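Local coordinates for flagellar hook associated protein type 3 FlgL (Legionella pneumophila subsp. pneumophila, PDB 5YTI) that probably serves as a structural component of the bacterial flagellum, a flagellin-family protein of the junction between hook and filament, at residues 154-159 against 178-183; 160-165 against 174-179. All blocks are in the same frame, centred on the assembly; numbering follows the deposited sequence.

Contact 1: residues 154-159 against 178-183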
ATOM      1  N   TYR A 154      12.173  -2.986 -12.027  1.00 97.87           N
ATOM      2  CA  TYR A 154      12.402  -4.139 -11.118  1.00 93.58           C
ATOM      3  C   TYR A 154      11.152  -4.959 -10.887  1.00 90.35           C
ATOM      4  O   TYR A 154      10.143  -4.396 -10.492  1.00 90.47           O
ATOM      5  CB  TYR A 154      12.832  -3.660  -9.733  1.00 93.24           C
ATOM      6  CG  TYR A 154      14.211  -3.106  -9.694  1.00 92.04           C
ATOM      7  CD1 TYR A 154      14.454  -1.787 -10.016  1.00 93.38           C
ATOM      8  CD2 TYR A 154      15.279  -3.906  -9.355  1.00 92.91           C
ATOM      9  CE1 TYR A 154      15.729  -1.277  -9.988  1.00 92.60           C
ATOM     10  CE2 TYR A 154      16.556  -3.406  -9.336  1.00 93.29           C
ATOM     11  CZ  TYR A 154      16.766  -2.087  -9.651  1.00 94.46           C
ATOM     12  OH  TYR A 154      18.036  -1.575  -9.640  1.00100.91           O
ATOM     13  N   VAL A 155      11.229  -6.277 -11.076  1.00 89.77           N
ATOM     14  CA  VAL A 155      10.067  -7.174 -10.874  1.00 88.79           C
ATOM     15  C   VAL A 155      10.348  -8.201  -9.782  1.00 89.66           C
ATOM     16  O   VAL A 155      11.487  -8.389  -9.362  1.00 89.83           O
ATOM     17  CB  VAL A 155       9.647  -7.954 -12.160  1.00 88.32           C
ATOM     18  CG1 VAL A 155       9.367  -7.000 -13.311  1.00 89.46           C
ATOM     19  CG2 VAL A 155      10.690  -8.997 -12.565  1.00 87.75           C
ATOM     20  N   TYR A 156       9.289  -8.887  -9.360  1.00 91.10           N
ATOM     21  CA  TYR A 156       9.357  -9.905  -8.315  1.00 88.21           C
ATOM     22  C   TYR A 156       8.988 -11.278  -8.902  1.00 88.13           C
ATOM     23  O   TYR A 156       7.912 -11.470  -9.500  1.00 89.71           O
ATOM     24  CB  TYR A 156       8.425  -9.512  -7.156  1.00 86.36           C
ATOM     25  CG  TYR A 156       8.336 -10.540  -6.074  1.00 84.13           C
ATOM     26  CD1 TYR A 156       9.411 -10.785  -5.238  1.00 84.62           C
ATOM     27  CD2 TYR A 156       7.182 -11.265  -5.883  1.00 84.65           C
ATOM     28  CE1 TYR A 156       9.333 -11.738  -4.246  1.00 85.21           C
ATOM     29  CE2 TYR A 156       7.091 -12.228  -4.890  1.00 84.53           C
ATOM     30  CZ  TYR A 156       8.169 -12.458  -4.078  1.00 84.21           C
ATOM     31  OH  TYR A 156       8.090 -13.412  -3.106  1.00 84.55           O
ATOM     32  N   ASN A 157       9.906 -12.219  -8.736  1.00 86.50           N
ATOM     33  CA  ASN A 157       9.815 -13.520  -9.393  1.00 87.51           C
ATOM     34  C   ASN A 157       9.439 -14.613  -8.397  1.00 86.56           C
ATOM     35  O   ASN A 157       9.408 -15.797  -8.734  1.00 85.42           O
ATOM     36  CB  ASN A 157      11.143 -13.875 -10.097  1.00 85.76           C
ATOM     37  CG  ASN A 157      11.648 -12.752 -10.973  1.00 85.36           C
ATOM     38  OD1 ASN A 157      12.744 -12.249 -10.746  1.00 85.34           O
ATOM     39  ND2 ASN A 157      10.838 -12.323 -11.957  1.00 83.10           N
ATOM     40  N   GLY A 158       9.157 -14.215  -7.171  1.00 84.91           N
ATOM     41  CA  GLY A 158       8.658 -15.164  -6.196  1.00 86.90           C
ATOM     42  C   GLY A 158       7.148 -15.285  -6.299  1.00 87.96           C
ATOM     43  O   GLY A 158       6.558 -14.963  -7.354  1.00 85.37           O
ATOM     44  N   ASP A 159       6.548 -15.776  -5.199  1.00 90.27           N
ATOM     45  CA  ASP A 159       5.076 -15.791  -4.981  1.00 89.37           C
ATOM     46  C   ASP A 159       4.734 -15.214  -3.599  1.00 87.09           C
ATOM     47  O   ASP A 159       5.638 -14.819  -2.819  1.00 81.78           O
ATOM     48  CB  ASP A 159       4.460 -17.203  -5.167  1.00 89.84           C
ATOM     49  CG  ASP A 159       4.856 -18.198  -4.066  1.00 91.06           C
ATOM     50  OD1 ASP A 159       5.097 -17.766  -2.931  1.00 94.54           O
ATOM     51  OD2 ASP A 159       4.908 -19.427  -4.323  1.00 89.66           O
ATOM     52  N   THR A 178       7.228 -12.515   2.372  1.00 83.01           N
ATOM     53  CA  THR A 178       7.502 -12.562   0.941  1.00 81.91           C
ATOM     54  C   THR A 178       7.705 -11.189   0.330  1.00 81.80           C
ATOM     55  O   THR A 178       7.112 -10.205   0.760  1.00 82.93           O
ATOM     56  CB  THR A 178       6.427 -13.369   0.166  1.00 81.74           C
ATOM     57  OG1 THR A 178       5.166 -12.685   0.172  1.00 81.55           O
ATOM     58  CG2 THR A 178       6.278 -14.736   0.792  1.00 81.23           C
ATOM     59  N   GLY A 179       8.551 -11.155  -0.695  1.00 81.98           N
ATOM     60  CA  GLY A 179       9.090  -9.914  -1.258  1.00 80.21           C
ATOM     61  C   GLY A 179       8.035  -8.981  -1.778  1.00 78.50           C
ATOM     62  O   GLY A 179       8.208  -7.761  -1.725  1.00 77.38           O
ATOM     63  N   ASP A 180       6.938  -9.553  -2.272  1.00 77.66           N
ATOM     64  CA  ASP A 180       5.831  -8.747  -2.769  1.00 78.33           C
ATOM     65  C   ASP A 180       5.245  -7.950  -1.613  1.00 76.83           C
ATOM     66  O   ASP A 180       4.916  -6.783  -1.756  1.00 75.46           O
ATOM     67  CB  ASP A 180       4.755  -9.608  -3.428  1.00 80.18           C
ATOM     68  CG  ASP A 180       3.989 -10.457  -2.414  1.00 81.79           C
ATOM     69  OD1 ASP A 180       4.651 -11.272  -1.716  1.00 83.22           O
ATOM     70  OD2 ASP A 180       2.743 -10.299  -2.314  1.00 79.76           O
ATOM     71  N   ASN A 181       5.154  -8.561  -0.440  1.00 77.05           N
ATOM     72  CA  ASN A 181       4.714  -7.803   0.723  1.00 77.10           C
ATOM     73  C   ASN A 181       5.800  -6.879   1.266  1.00 77.18           C
ATOM     74  O   ASN A 181       5.519  -5.732   1.546  1.00 79.75           O
ATOM     75  CB  ASN A 181       4.205  -8.710   1.838  1.00 76.84           C
ATOM     76  CG  ASN A 181       3.551  -7.936   2.939  1.00 76.75           C
ATOM     77  OD1 ASN A 181       2.742  -7.048   2.695  1.00 80.20           O
ATOM     78  ND2 ASN A 181       3.931  -8.222   4.148  1.00 77.04           N
ATOM     79  N   VAL A 182       7.039  -7.352   1.400  1.00 77.12           N
ATOM     80  CA  VAL A 182       8.051  -6.547   2.090  1.00 76.91           C
ATOM     81  C   VAL A 182       8.590  -5.385   1.263  1.00 76.26           C
ATOM     82  O   VAL A 182       8.690  -4.285   1.762  1.00 74.50           O
ATOM     83  CB  VAL A 182       9.229  -7.395   2.568  1.00 76.67           C
ATOM     84  CG1 VAL A 182      10.268  -6.503   3.213  1.00 77.56           C
ATOM     85  CG2 VAL A 182       8.756  -8.451   3.543  1.00 75.63           C
ATOM     86  N   PHE A 183       8.878  -5.634  -0.011  1.00 77.37           N
ATOM     87  CA  PHE A 183       9.590  -4.679  -0.844  1.00 77.24           C
ATOM     88  C   PHE A 183       8.823  -4.039  -1.991  1.00 75.82           C
ATOM     89  O   PHE A 183       9.171  -2.945  -2.392  1.00 75.36           O
ATOM     90  CB  PHE A 183      10.822  -5.367  -1.424  1.00 78.69           C
ATOM     91  CG  PHE A 183      11.800  -5.831  -0.385  1.00 78.07           C
ATOM     92  CD1 PHE A 183      12.701  -4.957   0.160  1.00 78.68           C
ATOM     93  CD2 PHE A 183      11.823  -7.149   0.024  1.00 78.88           C
ATOM     94  CE1 PHE A 183      13.605  -5.384   1.119  1.00 80.82           C
ATOM     95  CE2 PHE A 183      12.721  -7.591   0.979  1.00 80.32           C
ATOM     96  CZ  PHE A 183      13.619  -6.709   1.529  1.00 79.86           C
TER
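Tyr156, at the end of strand 154-156 in a two-stranded antiparallel sheet, lays its ring against the first turn of helix 179-184. This ring-on-backbone packing is the tight part of the contact. Asp180 N lies 3.6 Å above the plane of the Tyr156 ring, over its centre, and Gly179 C lies over the same face nearer the rim. Along one ring side Tyr156 CE1 comes within 3.5 Å of Gly179 CA; along the other, CE2 meets Asp180 CB at 3.8 Å. The opposite face is occupied by Gly158 N, 3.5 Å above the plane, so main chain sandwiches the ring. A chi1 of 176° sets CG of Tyr156 anti to its backbone N and beside the carbonyl carbon.

The looser side is at Asp159, which reaches 178-183 through its main-chain O, 3.4 Å from Thr178 CB. Its carboxylate is engaged elsewhere, by Thr161 N and Ser139 OG. This looser side is still not exposed: all five touching residues are buried. The second subunit packs nearby, and its Arg185 forms a salt bridge with Asp180. At the ring's edge, in plane, Asp159 O lies 2.8 Å from Tyr156 OH and competes with Phe136 O for the hydroxyl proton.

Contact 2: residues 160-165 against 174-179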
ATOM      1  N   SER A 160       3.437 -15.158  -3.297  1.00 83.92           N
ATOM      2  CA  SER A 160       3.012 -14.684  -1.982  1.00 81.36           C
ATOM      3  C   SER A 160       2.740 -15.782  -0.944  1.00 79.87           C
ATOM      4  O   SER A 160       1.881 -15.572  -0.134  1.00 81.27           O
ATOM      5  CB  SER A 160       1.750 -13.824  -2.125  1.00 79.49           C
ATOM      6  OG  SER A 160       1.916 -12.779  -3.066  1.00 77.94           O
ATOM      7  N   THR A 161       3.452 -16.911  -0.930  1.00 78.64           N
ATOM      8  CA  THR A 161       3.056 -18.050  -0.092  1.00 81.67           C
ATOM      9  C   THR A 161       3.922 -18.307   1.134  1.00 83.76           C
ATOM     10  O   THR A 161       5.103 -18.632   1.041  1.00 87.11           O
ATOM     11  CB  THR A 161       2.945 -19.339  -0.931  1.00 83.93           C
ATOM     12  OG1 THR A 161       1.868 -19.182  -1.850  1.00 89.20           O
ATOM     13  CG2 THR A 161       2.664 -20.579  -0.074  1.00 83.21           C
ATOM     14  N   GLN A 162       3.288 -18.209   2.298  1.00 87.48           N
ATOM     15  CA  GLN A 162       3.958 -18.394   3.595  1.00 87.91           C
ATOM     16  C   GLN A 162       3.903 -19.852   4.075  1.00 89.24           C
ATOM     17  O   GLN A 162       2.865 -20.508   4.026  1.00 88.36           O
ATOM     18  CB  GLN A 162       3.329 -17.473   4.667  1.00 84.02           C
ATOM     19  CG  GLN A 162       3.551 -15.981   4.443  1.00 82.59           C
ATOM     20  CD  GLN A 162       2.968 -15.074   5.539  1.00 81.12           C
ATOM     21  OE1 GLN A 162       1.736 -14.976   5.699  1.00 81.50           O
ATOM     22  NE2 GLN A 162       3.853 -14.383   6.280  1.00 76.69           N
ATOM     23  N   ARG A 163       5.032 -20.338   4.558  1.00 94.01           N
ATOM     24  CA  ARG A 163       5.068 -21.615   5.252  1.00 98.58           C
ATOM     25  C   ARG A 163       4.644 -21.420   6.693  1.00 95.27           C
ATOM     26  O   ARG A 163       5.312 -20.714   7.454  1.00 91.38           O
ATOM     27  CB  ARG A 163       6.465 -22.231   5.209  1.00105.27           C
ATOM     28  CG  ARG A 163       6.700 -23.127   3.996  1.00113.11           C
ATOM     29  CD  ARG A 163       7.989 -23.949   4.126  1.00119.39           C
ATOM     30  NE  ARG A 163       9.061 -23.220   4.824  1.00122.99           N
ATOM     31  CZ  ARG A 163       9.636 -22.082   4.404  1.00122.46           C
ATOM     32  NH1 ARG A 163      10.605 -21.520   5.133  1.00121.14           N
ATOM     33  NH2 ARG A 163       9.253 -21.491   3.273  1.00119.23           N
ATOM     34  N   PHE A 164       3.504 -22.018   7.031  1.00 95.07           N
ATOM     35  CA  PHE A 164       3.011 -22.084   8.398  1.00 96.04           C
ATOM     36  C   PHE A 164       3.531 -23.387   9.044  1.00 96.29           C
ATOM     37  O   PHE A 164       3.679 -24.397   8.384  1.00100.63           O
ATOM     38  CB  PHE A 164       1.484 -22.028   8.412  1.00 94.77           C
ATOM     39  CG  PHE A 164       0.909 -20.700   7.967  1.00 95.69           C
ATOM     40  CD1 PHE A 164       0.916 -19.600   8.816  1.00 94.16           C
ATOM     41  CD2 PHE A 164       0.313 -20.565   6.718  1.00 97.51           C
ATOM     42  CE1 PHE A 164       0.376 -18.389   8.424  1.00 91.36           C
ATOM     43  CE2 PHE A 164      -0.230 -19.361   6.319  1.00 95.79           C
ATOM     44  CZ  PHE A 164      -0.193 -18.270   7.176  1.00 93.28           C
ATOM     45  N   GLN A 165       3.844 -23.359  10.329  1.00 94.53           N
ATOM     46  CA  GLN A 165       4.446 -24.508  10.975  1.00 92.19           C
ATOM     47  C   GLN A 165       3.825 -24.798  12.322  1.00 93.05           C
ATOM     48  O   GLN A 165       3.682 -23.886  13.159  1.00 91.51           O
ATOM     49  CB  GLN A 165       5.918 -24.271  11.164  1.00 91.29           C
ATOM     50  CG  GLN A 165       6.665 -24.376   9.868  1.00 92.39           C
ATOM     51  CD  GLN A 165       7.868 -25.250  10.015  1.00 94.14           C
ATOM     52  OE1 GLN A 165       7.845 -26.385   9.555  1.00 94.27           O
ATOM     53  NE2 GLN A 165       8.916 -24.749  10.704  1.00 94.74           N
ATOM     54  N   ALA A 174       3.796 -18.407  11.027  1.00 89.53           N
ATOM     55  CA  ALA A 174       4.458 -18.206   9.727  1.00 89.51           C
ATOM     56  C   ALA A 174       5.956 -17.988   9.916  1.00 87.59           C
ATOM     57  O   ALA A 174       6.341 -17.175  10.741  1.00 86.00           O
ATOM     58  CB  ALA A 174       3.838 -17.028   8.989  1.00 89.66           C
ATOM     59  N   VAL A 175       6.792 -18.691   9.155  1.00 85.94           N
ATOM     60  CA  VAL A 175       8.223 -18.617   9.391  1.00 87.03           C
ATOM     61  C   VAL A 175       8.949 -17.815   8.344  1.00 89.27           C
ATOM     62  O   VAL A 175      10.179 -17.850   8.285  1.00 98.36           O
ATOM     63  CB  VAL A 175       8.875 -20.001   9.458  1.00 86.73           C
ATOM     64  CG1 VAL A 175       8.178 -20.854  10.492  1.00 86.54           C
ATOM     65  CG2 VAL A 175       8.847 -20.676   8.099  1.00 87.38           C
ATOM     66  N   ASN A 176       8.207 -17.098   7.512  1.00 89.97           N
ATOM     67  CA  ASN A 176       8.812 -16.235   6.504  1.00 88.43           C
ATOM     68  C   ASN A 176       7.864 -15.143   6.119  1.00 87.73           C
ATOM     69  O   ASN A 176       6.682 -15.163   6.473  1.00 86.75           O
ATOM     70  CB  ASN A 176       9.202 -17.031   5.246  1.00 87.84           C
ATOM     71  CG  ASN A 176       8.008 -17.587   4.496  1.00 86.34           C
ATOM     72  OD1 ASN A 176       7.177 -18.294   5.043  1.00 86.61           O
ATOM     73  ND2 ASN A 176       7.942 -17.290   3.225  1.00 88.83           N
ATOM     74  N   ASP A 177       8.402 -14.173   5.395  1.00 88.19           N
ATOM     75  CA  ASP A 177       7.587 -13.189   4.695  1.00 85.86           C
ATOM     76  C   ASP A 177       7.985 -13.211   3.219  1.00 84.87           C
ATOM     77  O   ASP A 177       8.962 -13.873   2.849  1.00 87.46           O
ATOM     78  CB  ASP A 177       7.774 -11.804   5.285  1.00 86.07           C
ATOM     79  CG  ASP A 177       7.321 -11.708   6.728  1.00 88.27           C
ATOM     80  OD1 ASP A 177       8.131 -12.023   7.628  1.00 92.33           O
ATOM     81  OD2 ASP A 177       6.170 -11.267   6.973  1.00 89.57           O
ATOM     82  N   THR A 178       7.228 -12.515   2.372  1.00 83.01           N
ATOM     83  CA  THR A 178       7.502 -12.562   0.941  1.00 81.91           C
ATOM     84  C   THR A 178       7.705 -11.189   0.330  1.00 81.80           C
ATOM     85  O   THR A 178       7.112 -10.205   0.760  1.00 82.93           O
ATOM     86  CB  THR A 178       6.427 -13.369   0.166  1.00 81.74           C
ATOM     87  OG1 THR A 178       5.166 -12.685   0.172  1.00 81.55           O
ATOM     88  CG2 THR A 178       6.278 -14.736   0.792  1.00 81.23           C
ATOM     89  N   GLY A 179       8.551 -11.155  -0.695  1.00 81.98           N
ATOM     90  CA  GLY A 179       9.090  -9.914  -1.258  1.00 80.21           C
ATOM     91  C   GLY A 179       8.035  -8.981  -1.778  1.00 78.50           C
ATOM     92  O   GLY A 179       8.208  -7.761  -1.725  1.00 77.38           O
TER
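Phe164 and Ala174 form an antiparallel non-hydrogen-bonded pair, their CA atoms 4.3 Å apart at the open end of the β-hairpin 164-168/171-174, and the two chains continue from it with end-to-end directions 158° apart. The ladder soon opens: Gln162 CA and Asn176 CA are 6.1 Å from each other. Next to the pair, Val175 N donates to Arg163 O at 3.0 Å. One step farther, a side chain takes over as acceptor. Asn176 CG sits between its own N and carbonyl carbon (chi1 66°), and its OD1 receives Arg163 N on a lone pair at 3.0 Å. The main-chain O of the same residue is taken by Gln162 NE2 at 2.9 Å. The Gln162 chain is extended at chi2 (-178°), and only its terminal NE2 comes close to Asn176 O. Asn176 is thus gripped at two oxygens by two neighbouring residues, bridging the widened gap.

Val175 splits its branches: CG2 approaches Arg163 NH1 at 3.5 Å, whereas CG1 lies against Gln165 CG. Val175 also touches Ala69 of helix 49-96, and Asp177 forms a salt bridge with Arg348 of helix 316-374, which places the hairpin base against the long helices. On the side bearing Phe164 and Ala174, the alanine CB meets two groups, Gln162 NE2 and, obliquely to the ring, Phe164 CE1 at 3.8 Å.

How the contacts relate
Contacts 1 and 2 are centred 12 Å apart and follow directly on each other: 154-159 runs into 160-165, the chain turns through the hairpin 164-168/171-174, and 174-179 leads into helix 179-184. Contact 2 therefore lies nested inside the loop that contact 1 closes. Thr178 and Gly179 belong to both, and a probable hydrogen bond from Ser160 OG to Asp180 OD2 (2.7 Å) joins them. Contact 1 lies nearer the chain centre, about 12 Å from it against 19 Å for contact 2. Both touch the second subunit, so this single excursion between strand 154-156 and helix 179-184 links the long helices to the subunit interface.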